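Local coordinates for protein beta-galactosidase (Marinomonas sp. ef1, PDB 6Y2K) that hydrolyses terminal beta-galactosides as a cold-active glycosidase of family GH42, assembled into a hexamer, at residues S266-S271 and M313-G318; L272-L277 and W322-P327; L519-E524 and T555-L560; W549-K554 and H576-S581. All coordinates share one frame; numbering follows the deposited sequence.

Overall arrangement
The four contacts fall into two pairs, one per domain. Contacts 1 and 2 belong to the (β/α)8 barrel; both use helix 268-274, their centres lie about 11 Å apart, and Y267 CB packs on W322 CZ2 at 3.6 Å. Glycerol, probably from the crystallisation liquor, lies about 3 Å from the side chains of Y267 and W322, consistent with a pocket at the C-terminal barrel end, where the active site of this family is expected. Contacts 3 and 4 belong to the trimerisation domain, with centres about 8 Å apart, and are joined through antiparallel strands 521-528 and 549-555. Contacts 1 and 3 are centred about 44 Å apart, on opposite sides of the chain's centre.

Contact 1: S266-S271 and M313-G318; sequences SYPLGS and MEQQPG
The sixth and seventh strands of the catalytic (β/α)8 barrel finish side by side here, at the C-terminal strand ends where the active site of such glycosidases lies. A parallel bridge pairs S266 with Q315: S266 N donates to E314 O at 2.8 Å, and Q316 N to S266 O at 3.0 Å, each nearly along the C=O axis. Flanking the bridge, one side chain from each segment reaches across to the other. Y267 turns its CG beside its own backbone N (chi1 -62°), and its OH donates to E314 OE1 at 2.7 Å. The oxygen lies in the phenol plane at its edge, yet the hydroxyl meets the carboxylate from above, the planes 70° apart. Q316 crosses the ring of Y267 obliquely, extended with CG anti to its backbone N (chi1 -175°); its CB passes the ring's CD1, and its amide reaches the start of helix 268-274. There Q316 OE1 accepts from L269 N at 3.2 Å, in the carbonyl plane and on a lone pair, while Q316 NE2 donates to G318 O at 2.8 Å. Bonded at each end, the amide is fixed in rotation, and NE2 also lies against CG and CD1 of L269.

R33, in the second shell, forms a salt bridge with E314 OE2 and would favour the ionised glutamate, although D265 brings a like charge close. W337 of helix 333-343 packs on P268, L269, Q315 and Q316. One water joins two further polar tips, lying 2.6 Å from S266 OG and accepting from Q315 NE2.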
loop_
_atom_site.group_PDB
_atom_site.type_symbol
_atom_site.label_atom_id
_atom_site.label_comp_id
_atom_site.label_asym_id
_atom_site.label_seq_id
_atom_site.Cartn_x
_atom_site.Cartn_y
_atom_site.Cartn_z
ATOM N N SER A 266 -20.496 22.718 24.480
ATOM C CA SER A 266 -20.204 21.461 23.797
ATOM C C SER A 266 -20.530 21.539 22.315
ATOM O O SER A 266 -21.698 21.678 21.917
ATOM C CB SER A 266 -20.996 20.307 24.410
ATOM O OG SER A 266 -20.676 19.082 23.750
ATOM N N TYR A 267 -19.484 21.418 21.499
ATOM C CA TYR A 267 -19.615 21.423 20.061
ATOM C C TYR A 267 -18.864 20.219 19.500
ATOM O O TYR A 267 -17.763 20.368 18.964
ATOM C CB TYR A 267 -19.088 22.739 19.508
ATOM C CG TYR A 267 -19.857 23.948 19.986
ATOM C CD1 TYR A 267 -21.065 24.306 19.388
ATOM C CD2 TYR A 267 -19.382 24.734 21.037
ATOM C CE1 TYR A 267 -21.777 25.410 19.817
ATOM C CE2 TYR A 267 -20.087 25.844 21.474
ATOM C CZ TYR A 267 -21.284 26.176 20.863
ATOM O OH TYR A 267 -21.981 27.282 21.271
ATOM N N PRO A 268 -19.460 19.016 19.623
ATOM C CA PRO A 268 -18.764 17.765 19.304
ATOM C C PRO A 268 -18.188 17.659 17.890
ATOM O O PRO A 268 -17.134 17.051 17.719
ATOM C CB PRO A 268 -19.851 16.701 19.513
ATOM C CG PRO A 268 -20.786 17.325 20.477
ATOM C CD PRO A 268 -20.856 18.745 20.019
ATOM N N LEU A 269 -18.857 18.248 16.899
ATOM C CA LEU A 269 -18.375 18.175 15.509
ATOM C C LEU A 269 -17.222 19.120 15.254
ATOM O O LEU A 269 -16.335 18.803 14.482
ATOM C CB LEU A 269 -19.484 18.451 14.501
ATOM C CG LEU A 269 -20.824 17.741 14.707
ATOM C CD1 LEU A 269 -21.686 17.914 13.464
ATOM C CD2 LEU A 269 -20.658 16.271 15.051
ATOM N N GLY A 270 -17.244 20.284 15.903
ATOM C CA GLY A 270 -16.155 21.240 15.814
ATOM C C GLY A 270 -14.897 20.724 16.477
ATOM O O GLY A 270 -13.830 20.794 15.885
ATOM N N SER A 271 -15.022 20.197 17.697
ATOM C CA SER A 271 -13.861 19.651 18.416
ATOM C C SER A 271 -13.257 18.421 17.712
ATOM O O SER A 271 -12.034 18.296 17.634
ATOM C CB SER A 271 -14.197 19.335 19.880
ATOM O OG SER A 271 -15.136 18.272 19.993
ATOM N N MET A 313 -24.276 25.095 29.048
ATOM C CA MET A 313 -24.773 26.423 28.683
ATOM C C MET A 313 -24.961 26.576 27.180
ATOM O O MET A 313 -25.847 27.306 26.756
ATOM C CB MET A 313 -23.827 27.514 29.182
ATOM C CG MET A 313 -24.379 28.927 29.088
ATOM S SD MET A 313 -25.791 29.159 30.198
ATOM C CE MET A 313 -24.931 29.368 31.744
ATOM N N GLU A 314 -24.114 25.916 26.385
ATOM C CA GLU A 314 -24.179 25.995 24.920
ATOM C C GLU A 314 -24.029 24.602 24.304
ATOM O O GLU A 314 -22.965 23.985 24.401
ATOM C CB GLU A 314 -23.082 26.921 24.366
ATOM C CG GLU A 314 -23.087 28.354 24.906
ATOM C CD GLU A 314 -21.961 29.214 24.361
ATOM O OE1 GLU A 314 -21.297 28.784 23.398
ATOM O OE2 GLU A 314 -21.730 30.335 24.889
ATOM N N GLN A 315 -25.101 24.106 23.685
ATOM C CA GLN A 315 -25.092 22.807 23.006
ATOM C C GLN A 315 -25.230 22.996 21.503
ATOM O O GLN A 315 -26.150 23.696 21.039
ATOM C CB GLN A 315 -26.246 21.932 23.508
ATOM C CG GLN A 315 -26.278 20.519 22.932
ATOM C CD GLN A 315 -25.039 19.715 23.297
ATOM O OE1 GLN A 315 -24.785 19.459 24.477
ATOM N NE2 GLN A 315 -24.268 19.308 22.288
ATOM N N GLN A 316 -24.336 22.358 20.743
ATOM C CA GLN A 316 -24.399 22.393 19.281
ATOM C C GLN A 316 -25.769 21.914 18.796
ATOM O O GLN A 316 -26.194 20.846 19.207
ATOM C CB GLN A 316 -23.315 21.507 18.661
ATOM C CG GLN A 316 -23.254 21.598 17.144
ATOM C CD GLN A 316 -21.983 21.030 16.517
ATOM O OE1 GLN A 316 -21.075 20.537 17.207
ATOM N NE2 GLN A 316 -21.919 21.096 15.189
ATOM N N PRO A 317 -26.456 22.700 17.938
ATOM C CA PRO A 317 -27.763 22.334 17.378
ATOM C C PRO A 317 -27.756 21.994 15.885
ATOM O O PRO A 317 -28.793 21.592 15.335
ATOM C CB PRO A 317 -28.560 23.624 17.581
ATOM C CG PRO A 317 -27.551 24.682 17.254
ATOM C CD PRO A 317 -26.214 24.148 17.744
ATOM N N GLY A 318 -26.610 22.175 15.236
ATOM C CA GLY A 318 -26.501 22.108 13.785
ATOM C C GLY A 318 -25.066 22.462 13.421
ATOM O O GLY A 318 -24.208 22.520 14.309
HETATM O O HOH W 1 -22.288 17.115 23.450
#

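Contact 2: L272-L277 and W322-P327; sequences LDKEPL and WAPHNP
A histidine-carboxylate hydrogen bond fastens the last turn of helix 268-274 to the loop that follows the seventh strand of the (β/α)8 barrel. D273, with CG anti to its backbone N, puts both oxygens to use. OD1 offers its syn lone pair to H325 ND1 at 2.7 Å, and OD1 lies in the imidazole plane, at the ring edge. OD2 accepts from the backbone H325 N at 2.9 Å, but is met from well above the carboxylate plane. The carboxylate and imidazole planes stand 89° apart, and H325 is held by its backbone and its ring at once. Two such donors would favour the ionised aspartate.

N326 bonds back to A323 with both ends of its amide, though both bonds are bent: N326 OD1 accepts from A323 N at 3.2 Å, and ND2 donates to A323 O at 2.9 Å. ND2 also donates to the backbone oxygen of Q429 in the second subunit, so the loop faces a subunit interface. At the helix end, the carbonyl oxygens of L272, D273 and E275 all accept from K283 NZ. W322 NE1 is taken by a bound glycerol, while CZ3 at the edge of the same indole meets the extended K274 side chain at its CD, 4.1 Å away. P324 lies against the D273 carboxylate, its CD 3.2 Å from D273 OD2, and its CB sits over the rim of one face of the H325 ring.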
loop_
_atom_site.group_PDB
_atom_site.type_symbol
_atom_site.label_atom_id
_atom_site.label_comp_id
_atom_site.label_asym_id
_atom_site.label_seq_id
_atom_site.Cartn_x
_atom_site.Cartn_y
_atom_site.Cartn_z
ATOM N N LEU A 272 -14.099 17.544 17.169
ATOM C CA LEU A 272 -13.596 16.375 16.436
ATOM C C LEU A 272 -12.722 16.792 15.244
ATOM O O LEU A 272 -11.603 16.296 15.083
ATOM C CB LEU A 272 -14.735 15.473 15.958
ATOM C CG LEU A 272 -14.290 14.200 15.224
ATOM C CD1 LEU A 272 -13.408 13.307 16.091
ATOM C CD2 LEU A 272 -15.508 13.450 14.729
ATOM N N ASP A 273 -13.242 17.705 14.429
ATOM C CA ASP A 273 -12.547 18.154 13.227
ATOM C C ASP A 273 -11.294 18.952 13.578
ATOM O O ASP A 273 -10.238 18.739 12.966
ATOM C CB ASP A 273 -13.468 18.988 12.332
ATOM C CG ASP A 273 -12.760 19.497 11.083
ATOM O OD1 ASP A 273 -12.587 18.725 10.114
ATOM O OD2 ASP A 273 -12.366 20.681 11.070
ATOM N N LYS A 274 -11.410 19.840 14.566
ATOM C CA LYS A 274 -10.319 20.752 14.918
ATOM C C LYS A 274 -9.173 20.147 15.747
ATOM O O LYS A 274 -8.013 20.474 15.501
ATOM C CB LYS A 274 -10.873 21.983 15.655
ATOM C CG LYS A 274 -9.826 23.044 15.979
ATOM C CD LYS A 274 -10.438 24.199 16.746
ATOM C CE LYS A 274 -9.385 25.230 17.103
ATOM N NZ LYS A 274 -9.876 26.129 18.183
ATOM N N GLU A 275 -9.485 19.319 16.743
ATOM C CA GLU A 275 -8.493 18.950 17.771
ATOM C C GLU A 275 -7.463 17.899 17.324
ATOM O O GLU A 275 -7.846 16.832 16.847
ATOM C CB GLU A 275 -9.184 18.454 19.051
ATOM C CG GLU A 275 -10.025 19.497 19.773
ATOM C CD GLU A 275 -9.250 20.717 20.241
ATOM O OE1 GLU A 275 -9.868 21.802 20.344
ATOM O OE2 GLU A 275 -8.037 20.594 20.519
ATOM N N PRO A 276 -6.156 18.183 17.500
ATOM C CA PRO A 276 -5.147 17.159 17.189
ATOM C C PRO A 276 -5.189 15.897 18.045
ATOM O O PRO A 276 -4.584 14.900 17.667
ATOM C CB PRO A 276 -3.817 17.894 17.406
ATOM C CG PRO A 276 -4.141 19.319 17.170
ATOM C CD PRO A 276 -5.530 19.500 17.725
ATOM N N LEU A 277 -5.868 15.934 19.191
ATOM C CA LEU A 277 -6.150 14.723 19.988
ATOM C C LEU A 277 -6.630 13.526 19.145
ATOM O O LEU A 277 -6.228 12.383 19.375
ATOM C CB LEU A 277 -7.231 15.055 21.025
ATOM C CG LEU A 277 -7.853 13.928 21.849
ATOM C CD1 LEU A 277 -6.816 13.302 22.754
ATOM C CD2 LEU A 277 -9.009 14.472 22.666
ATOM N N TRP A 322 -16.799 27.745 12.988
ATOM C CA TRP A 322 -15.427 28.063 13.429
ATOM C C TRP A 322 -14.373 26.972 13.232
ATOM O O TRP A 322 -13.185 27.270 13.300
ATOM C CB TRP A 322 -15.410 28.573 14.879
ATOM C CG TRP A 322 -16.163 27.740 15.881
ATOM C CD1 TRP A 322 -17.400 28.006 16.397
ATOM C CD2 TRP A 322 -15.724 26.527 16.499
ATOM N NE1 TRP A 322 -17.762 27.029 17.286
ATOM C CE2 TRP A 322 -16.748 26.113 17.376
ATOM C CE3 TRP A 322 -14.563 25.746 16.399
ATOM C CZ2 TRP A 322 -16.653 24.951 18.138
ATOM C CZ3 TRP A 322 -14.466 24.588 17.173
ATOM C CH2 TRP A 322 -15.508 24.201 18.025
ATOM N N ALA A 323 -14.780 25.729 12.978
ATOM C CA ALA A 323 -13.808 24.658 12.734
ATOM C C ALA A 323 -13.356 24.703 11.270
ATOM O O ALA A 323 -14.038 25.312 10.440
ATOM C CB ALA A 323 -14.407 23.318 13.075
ATOM N N PRO A 324 -12.205 24.078 10.943
ATOM C CA PRO A 324 -11.800 24.044 9.528
ATOM C C PRO A 324 -12.882 23.456 8.611
ATOM O O PRO A 324 -13.117 23.971 7.509
ATOM C CB PRO A 324 -10.527 23.177 9.538
ATOM C CG PRO A 324 -9.975 23.336 10.918
ATOM C CD PRO A 324 -11.154 23.541 11.832
ATOM N N HIS A 325 -13.562 22.409 9.079
ATOM C CA HIS A 325 -14.695 21.843 8.349
ATOM C C HIS A 325 -15.872 21.738 9.297
ATOM O O HIS A 325 -15.691 21.453 10.489
ATOM C CB HIS A 325 -14.327 20.484 7.751
ATOM C CG HIS A 325 -12.946 20.454 7.172
ATOM N ND1 HIS A 325 -11.863 19.971 7.870
ATOM C CD2 HIS A 325 -12.464 20.895 5.982
ATOM C CE1 HIS A 325 -10.770 20.105 7.135
ATOM N NE2 HIS A 325 -11.107 20.664 5.985
ATOM N N ASN A 326 -17.069 21.975 8.756
ATOM C CA ASN A 326 -18.283 22.136 9.554
ATOM C C ASN A 326 -19.452 21.316 8.992
ATOM O O ASN A 326 -20.354 21.848 8.335
ATOM C CB ASN A 326 -18.618 23.620 9.653
ATOM C CG ASN A 326 -17.510 24.409 10.336
ATOM O OD1 ASN A 326 -17.273 24.252 11.536
ATOM N ND2 ASN A 326 -16.796 25.224 9.565
ATOM N N PRO A 327 -19.432 19.997 9.243
ATOM C CA PRO A 327 -20.507 19.148 8.734
ATOM C C PRO A 327 -21.814 19.352 9.492
ATOM O O PRO A 327 -21.803 19.867 10.611
ATOM C CB PRO A 327 -19.963 17.736 8.974
ATOM C CG PRO A 327 -19.128 17.889 10.194
ATOM C CD PRO A 327 -18.451 19.215 10.021
#

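Contact 3: L519-E524 and T555-L560; sequences LPLTVE and TELPCL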
loop_
_atom_site.group_PDB
_atom_site.type_symbol
_atom_site.label_atom_id
_atom_site.label_comp_id
_atom_site.label_asym_id
_atom_site.label_seq_id
_atom_site.Cartn_x
_atom_site.Cartn_y
_atom_site.Cartn_z
ATOM N N LEU A 519 4.473 3.278 47.321
ATOM C CA LEU A 519 4.803 2.424 46.187
ATOM C C LEU A 519 6.315 2.459 45.993
ATOM O O LEU A 519 6.823 3.316 45.271
ATOM C CB LEU A 519 4.068 2.924 44.938
ATOM C CG LEU A 519 2.627 2.421 44.828
ATOM C CD1 LEU A 519 1.746 3.332 43.982
ATOM C CD2 LEU A 519 2.631 1.012 44.261
ATOM N N PRO A 520 7.052 1.559 46.682
ATOM C CA PRO A 520 8.517 1.653 46.636
ATOM C C PRO A 520 9.131 1.271 45.279
ATOM O O PRO A 520 9.253 0.091 44.940
ATOM C CB PRO A 520 8.975 0.716 47.762
ATOM C CG PRO A 520 7.840 -0.230 47.971
ATOM C CD PRO A 520 6.592 0.539 47.644
ATOM N N LEU A 521 9.506 2.298 44.523
ATOM C CA LEU A 521 10.211 2.138 43.256
ATOM C C LEU A 521 11.017 3.397 42.959
ATOM O O LEU A 521 10.788 4.441 43.579
ATOM C CB LEU A 521 9.203 1.867 42.139
ATOM C CG LEU A 521 8.166 2.969 41.877
ATOM C CD1 LEU A 521 8.507 3.735 40.607
ATOM C CD2 LEU A 521 6.769 2.389 41.772
ATOM N N THR A 522 11.955 3.291 42.021
ATOM C CA THR A 522 12.780 4.412 41.605
ATOM C C THR A 522 12.773 4.518 40.082
ATOM O O THR A 522 13.102 3.553 39.402
ATOM C CB THR A 522 14.229 4.243 42.101
ATOM O OG1 THR A 522 14.235 4.169 43.530
ATOM C CG2 THR A 522 15.110 5.420 41.660
ATOM N N VAL A 523 12.392 5.681 39.558
ATOM C CA VAL A 523 12.542 5.968 38.133
ATOM C C VAL A 523 13.973 6.434 37.931
ATOM O O VAL A 523 14.335 7.557 38.289
ATOM C CB VAL A 523 11.567 7.048 37.624
ATOM C CG1 VAL A 523 11.783 7.322 36.130
ATOM C CG2 VAL A 523 10.127 6.634 37.900
ATOM N N GLU A 524 14.785 5.565 37.355
ATOM C CA GLU A 524 16.208 5.835 37.176
ATOM C C GLU A 524 16.435 6.842 36.056
ATOM O O GLU A 524 17.303 7.712 36.159
ATOM C CB GLU A 524 16.950 4.536 36.877
ATOM C CG GLU A 524 16.850 3.503 37.997
ATOM C CD GLU A 524 17.527 2.187 37.666
ATOM O OE1 GLU A 524 17.545 1.785 36.484
ATOM O OE2 GLU A 524 18.048 1.541 38.600
ATOM N N THR A 555 12.573 -1.742 41.139
ATOM C CA THR A 555 11.606 -2.023 42.203
ATOM C C THR A 555 11.674 -3.486 42.613
ATOM O O THR A 555 12.098 -4.326 41.825
ATOM C CB THR A 555 10.159 -1.690 41.771
ATOM O OG1 THR A 555 9.267 -1.820 42.889
ATOM C CG2 THR A 555 9.671 -2.609 40.643
ATOM N N GLU A 556 11.259 -3.770 43.848
ATOM C CA GLU A 556 11.031 -5.142 44.303
ATOM C C GLU A 556 9.549 -5.513 44.249
ATOM O O GLU A 556 9.194 -6.663 44.479
ATOM C CB GLU A 556 11.565 -5.337 45.729
ATOM C CG GLU A 556 13.064 -5.142 45.873
ATOM C CD GLU A 556 13.874 -6.059 44.975
ATOM O OE1 GLU A 556 14.875 -5.582 44.395
ATOM O OE2 GLU A 556 13.509 -7.257 44.834
ATOM N N LEU A 557 8.684 -4.557 43.916
ATOM C CA LEU A 557 7.258 -4.838 43.782
ATOM C C LEU A 557 7.014 -5.880 42.680
ATOM O O LEU A 557 7.755 -5.914 41.702
ATOM C CB LEU A 557 6.480 -3.558 43.456
ATOM C CG LEU A 557 6.377 -2.513 44.559
ATOM C CD1 LEU A 557 5.868 -1.203 43.983
ATOM C CD2 LEU A 557 5.473 -2.991 45.695
ATOM N N PRO A 558 5.974 -6.729 42.833
ATOM C CA PRO A 558 5.649 -7.635 41.733
ATOM C C PRO A 558 5.245 -6.864 40.479
ATOM O O PRO A 558 4.599 -5.814 40.593
ATOM C CB PRO A 558 4.440 -8.419 42.254
ATOM C CG PRO A 558 4.436 -8.226 43.732
ATOM C CD PRO A 558 5.028 -6.867 43.951
ATOM N N CYS A 559 5.622 -7.392 39.316
ATOM C CA CYS A 559 5.318 -6.791 38.020
ATOM C C CYS A 559 4.144 -7.506 37.369
ATOM O O CYS A 559 4.139 -8.728 37.265
ATOM C CB CYS A 559 6.525 -6.888 37.098
ATOM S SG CYS A 559 7.865 -5.782 37.560
ATOM N N LEU A 560 3.160 -6.723 36.932
ATOM C CA LEU A 560 2.005 -7.220 36.193
ATOM C C LEU A 560 2.182 -7.062 34.681
ATOM O O LEU A 560 1.505 -7.761 33.913
ATOM C CB LEU A 560 0.735 -6.503 36.644
ATOM C CG LEU A 560 0.306 -6.628 38.117
ATOM C CD1 LEU A 560 0.231 -8.096 38.537
ATOM C CD2 LEU A 560 1.194 -5.845 39.085
HETATM O O HOH W 2 10.327 -2.117 46.116
#
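Hydrogen bonds come first, and they centre on one threonine hydroxyl. T555, with OG1 anti to its backbone N (chi1 -173°), donates to P520 O at 2.8 Å, lying in the plane of that carbonyl. The same T555 OG1 accepts from L557 N at 3.0 Å, an ST turn in which the side chain holds the curve of its own backbone. A single hydroxyl thus serves as donor across the contact and as acceptor within its own segment. P520 O has a second donor as well: a water gives it a bond of 2.7 Å and accepts in turn from E556 N, bridging the two segments.

Apolar packing is the second kind of interaction, and L557 CD1 is its hub. The leucine points toward 519-524, with CG beside its backbone N (chi1 -69°), and L557 CD1 meets L519 CD2 at 3.9 Å. It also approaches the proline ring, L557 CD1 to P520 CD being 4.1 Å, and touches a methyl of L521 more distantly. L521 and T555 meet through their CB atoms, 3.7 Å apart. L521 holds its CG in the crowded position between backbone N and carbonyl carbon, and its side chain packs on I553 and Y578.

Within the trimerisation domain, this is one end of the two-stranded antiparallel sheet 521-528/549-555, where an ST turn leads the chain off toward strand 559-563.

Contact 4: W549-K554 and H576-S581; sequences WHEQIK and HYYLGS
E551 carries this contact from backbone to carboxylate. Its N donates to G580 O at 3.1 Å, approaching from above the carbonyl plane. CB and CG then pass alongside that same oxygen, E551 CB lying 3.2 Å from G580 O. CG sits beside the backbone N (chi1 -72°) and the chain runs on extended, bringing the carboxylate to the phenol edge of Y578. There E551 OE1 uses its syn lone pair to accept from Y578 OH at 2.5 Å, a short bond between groups only 19° from coplanar. E551 OE2 takes W549 NE1 on its anti lone pair at 2.9 Å, in the indole plane, and also accepts from the backbone N of R496. Three donors so pin this buried carboxylate and would favour its ionised form.

Alongside, I553 CD1 reaches Y578 CE2 at 3.7 Å and comes within 3.9 Å of G580 CA. H550 and S581 form an antiparallel non-hydrogen-bonded pair. One water links E551 O to S581 OG, and S581 CA makes a C-H...O contact with W549 O.

Within the trimerisation domain, segment 549-554 also pairs with strand 521-528, whereas Y578 belongs to strand 576-579 of the large mixed sheet, between strands 490-493 and 568-573.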
loop_
_atom_site.group_PDB
_atom_site.type_symbol
_atom_site.label_atom_id
_atom_site.label_comp_id
_atom_site.label_asym_id
_atom_site.label_seq_id
_atom_site.Cartn_x
_atom_site.Cartn_y
_atom_site.Cartn_z
ATOM N N TRP A 549 6.336 7.353 26.210
ATOM C CA TRP A 549 6.961 7.517 27.515
ATOM C C TRP A 549 7.232 6.140 28.125
ATOM O O TRP A 549 6.329 5.324 28.247
ATOM C CB TRP A 549 6.026 8.319 28.416
ATOM C CG TRP A 549 6.677 8.845 29.639
ATOM C CD1 TRP A 549 6.679 8.277 30.881
ATOM C CD2 TRP A 549 7.431 10.050 29.747
ATOM N NE1 TRP A 549 7.393 9.056 31.759
ATOM C CE2 TRP A 549 7.863 10.154 31.088
ATOM C CE3 TRP A 549 7.786 11.055 28.836
ATOM C CZ2 TRP A 549 8.631 11.234 31.551
ATOM C CZ3 TRP A 549 8.549 12.125 29.289
ATOM C CH2 TRP A 549 8.966 12.205 30.641
ATOM N N HIS A 550 8.487 5.908 28.499
ATOM C CA HIS A 550 8.992 4.576 28.834
ATOM C C HIS A 550 9.994 4.716 29.979
ATOM O O HIS A 550 11.191 4.902 29.757
ATOM C CB HIS A 550 9.612 3.961 27.559
ATOM C CG HIS A 550 10.178 2.582 27.720
ATOM N ND1 HIS A 550 11.273 2.151 26.999
ATOM C CD2 HIS A 550 9.782 1.524 28.467
ATOM C CE1 HIS A 550 11.542 0.897 27.317
ATOM N NE2 HIS A 550 10.646 0.488 28.197
ATOM N N GLU A 551 9.491 4.657 31.209
ATOM C CA GLU A 551 10.343 4.837 32.394
ATOM C C GLU A 551 11.170 3.597 32.672
ATOM O O GLU A 551 10.646 2.486 32.630
ATOM C CB GLU A 551 9.509 5.199 33.628
ATOM C CG GLU A 551 8.962 6.611 33.569
ATOM C CD GLU A 551 7.887 6.903 34.591
ATOM O OE1 GLU A 551 7.603 6.043 35.465
ATOM O OE2 GLU A 551 7.328 8.020 34.511
ATOM N N GLN A 552 12.457 3.800 32.945
ATOM C CA GLN A 552 13.372 2.745 33.371
ATOM C C GLN A 552 13.323 2.711 34.901
ATOM O O GLN A 552 13.754 3.675 35.552
ATOM C CB GLN A 552 14.790 3.041 32.882
ATOM C CG GLN A 552 15.828 1.998 33.278
ATOM C CD GLN A 552 17.233 2.383 32.840
ATOM O OE1 GLN A 552 17.484 2.630 31.650
ATOM N NE2 GLN A 552 18.153 2.420 33.786
ATOM N N ILE A 553 12.811 1.614 35.463
ATOM C CA ILE A 553 12.433 1.547 36.883
ATOM C C ILE A 553 13.140 0.393 37.599
ATOM O O ILE A 553 13.311 -0.691 37.032
ATOM C CB ILE A 553 10.902 1.394 37.027
ATOM C CG1 ILE A 553 10.192 2.676 36.564
ATOM C CG2 ILE A 553 10.485 1.080 38.467
ATOM C CD1 ILE A 553 8.696 2.525 36.365
ATOM N N LYS A 554 13.549 0.647 38.840
ATOM C CA LYS A 554 14.031 -0.386 39.753
ATOM C C LYS A 554 13.020 -0.517 40.888
ATOM O O LYS A 554 12.626 0.480 41.499
ATOM C CB LYS A 554 15.420 -0.039 40.296
ATOM C CG LYS A 554 15.984 -1.105 41.229
ATOM C CD LYS A 554 17.499 -1.018 41.348
ATOM C CE LYS A 554 18.053 -2.132 42.230
ATOM N NZ LYS A 554 19.480 -2.437 41.910
ATOM N N HIS A 576 -2.423 -1.040 45.742
ATOM C CA HIS A 576 -1.590 0.048 45.206
ATOM C C HIS A 576 -0.782 -0.400 43.985
ATOM O O HIS A 576 -0.062 -1.395 44.045
ATOM C CB HIS A 576 -0.655 0.580 46.295
ATOM C CG HIS A 576 -1.364 0.955 47.561
ATOM N ND1 HIS A 576 -1.486 0.094 48.632
ATOM C CD2 HIS A 576 -2.015 2.088 47.914
ATOM C CE1 HIS A 576 -2.172 0.686 49.594
ATOM N NE2 HIS A 576 -2.504 1.898 49.185
ATOM N N TYR A 577 -0.904 0.352 42.885
ATOM C CA TYR A 577 -0.227 0.037 41.614
ATOM C C TYR A 577 0.376 1.293 40.991
ATOM O O TYR A 577 -0.176 2.385 41.141
ATOM C CB TYR A 577 -1.213 -0.635 40.642
ATOM C CG TYR A 577 -1.793 -1.905 41.228
ATOM C CD1 TYR A 577 -2.868 -1.858 42.120
ATOM C CD2 TYR A 577 -1.228 -3.148 40.945
ATOM C CE1 TYR A 577 -3.374 -3.014 42.695
ATOM C CE2 TYR A 577 -1.732 -4.314 41.504
ATOM C CZ TYR A 577 -2.804 -4.241 42.379
ATOM O OH TYR A 577 -3.306 -5.388 42.949
ATOM N N TYR A 578 1.525 1.122 40.336
ATOM C CA TYR A 578 2.197 2.169 39.571
ATOM C C TYR A 578 2.406 1.714 38.118
ATOM O O TYR A 578 2.870 0.593 37.871
ATOM C CB TYR A 578 3.564 2.528 40.175
ATOM C CG TYR A 578 4.250 3.658 39.429
ATOM C CD1 TYR A 578 3.887 4.981 39.657
ATOM C CD2 TYR A 578 5.226 3.402 38.458
ATOM C CE1 TYR A 578 4.488 6.019 38.950
ATOM C CE2 TYR A 578 5.840 4.437 37.757
ATOM C CZ TYR A 578 5.462 5.742 38.002
ATOM O OH TYR A 578 6.049 6.788 37.320
ATOM N N LEU A 579 2.091 2.608 37.179
ATOM C CA LEU A 579 2.308 2.395 35.751
ATOM C C LEU A 579 3.373 3.379 35.280
ATOM O O LEU A 579 3.211 4.583 35.445
ATOM C CB LEU A 579 0.992 2.615 34.997
ATOM C CG LEU A 579 0.987 2.654 33.458
ATOM C CD1 LEU A 579 1.456 1.332 32.873
ATOM C CD2 LEU A 579 -0.405 3.004 32.956
ATOM N N GLY A 580 4.441 2.869 34.677
ATOM C CA GLY A 580 5.592 3.677 34.276
ATOM C C GLY A 580 5.739 3.957 32.787
ATOM O O GLY A 580 6.614 4.730 32.405
ATOM N N SER A 581 4.917 3.320 31.945
ATOM C CA SER A 581 4.914 3.588 30.501
ATOM C C SER A 581 3.497 3.820 30.001
ATOM O O SER A 581 2.538 3.301 30.597
ATOM C CB SER A 581 5.544 2.424 29.729
ATOM O OG SER A 581 6.896 2.197 30.128
HETATM O O HOH W 3 8.095 1.575 32.477
#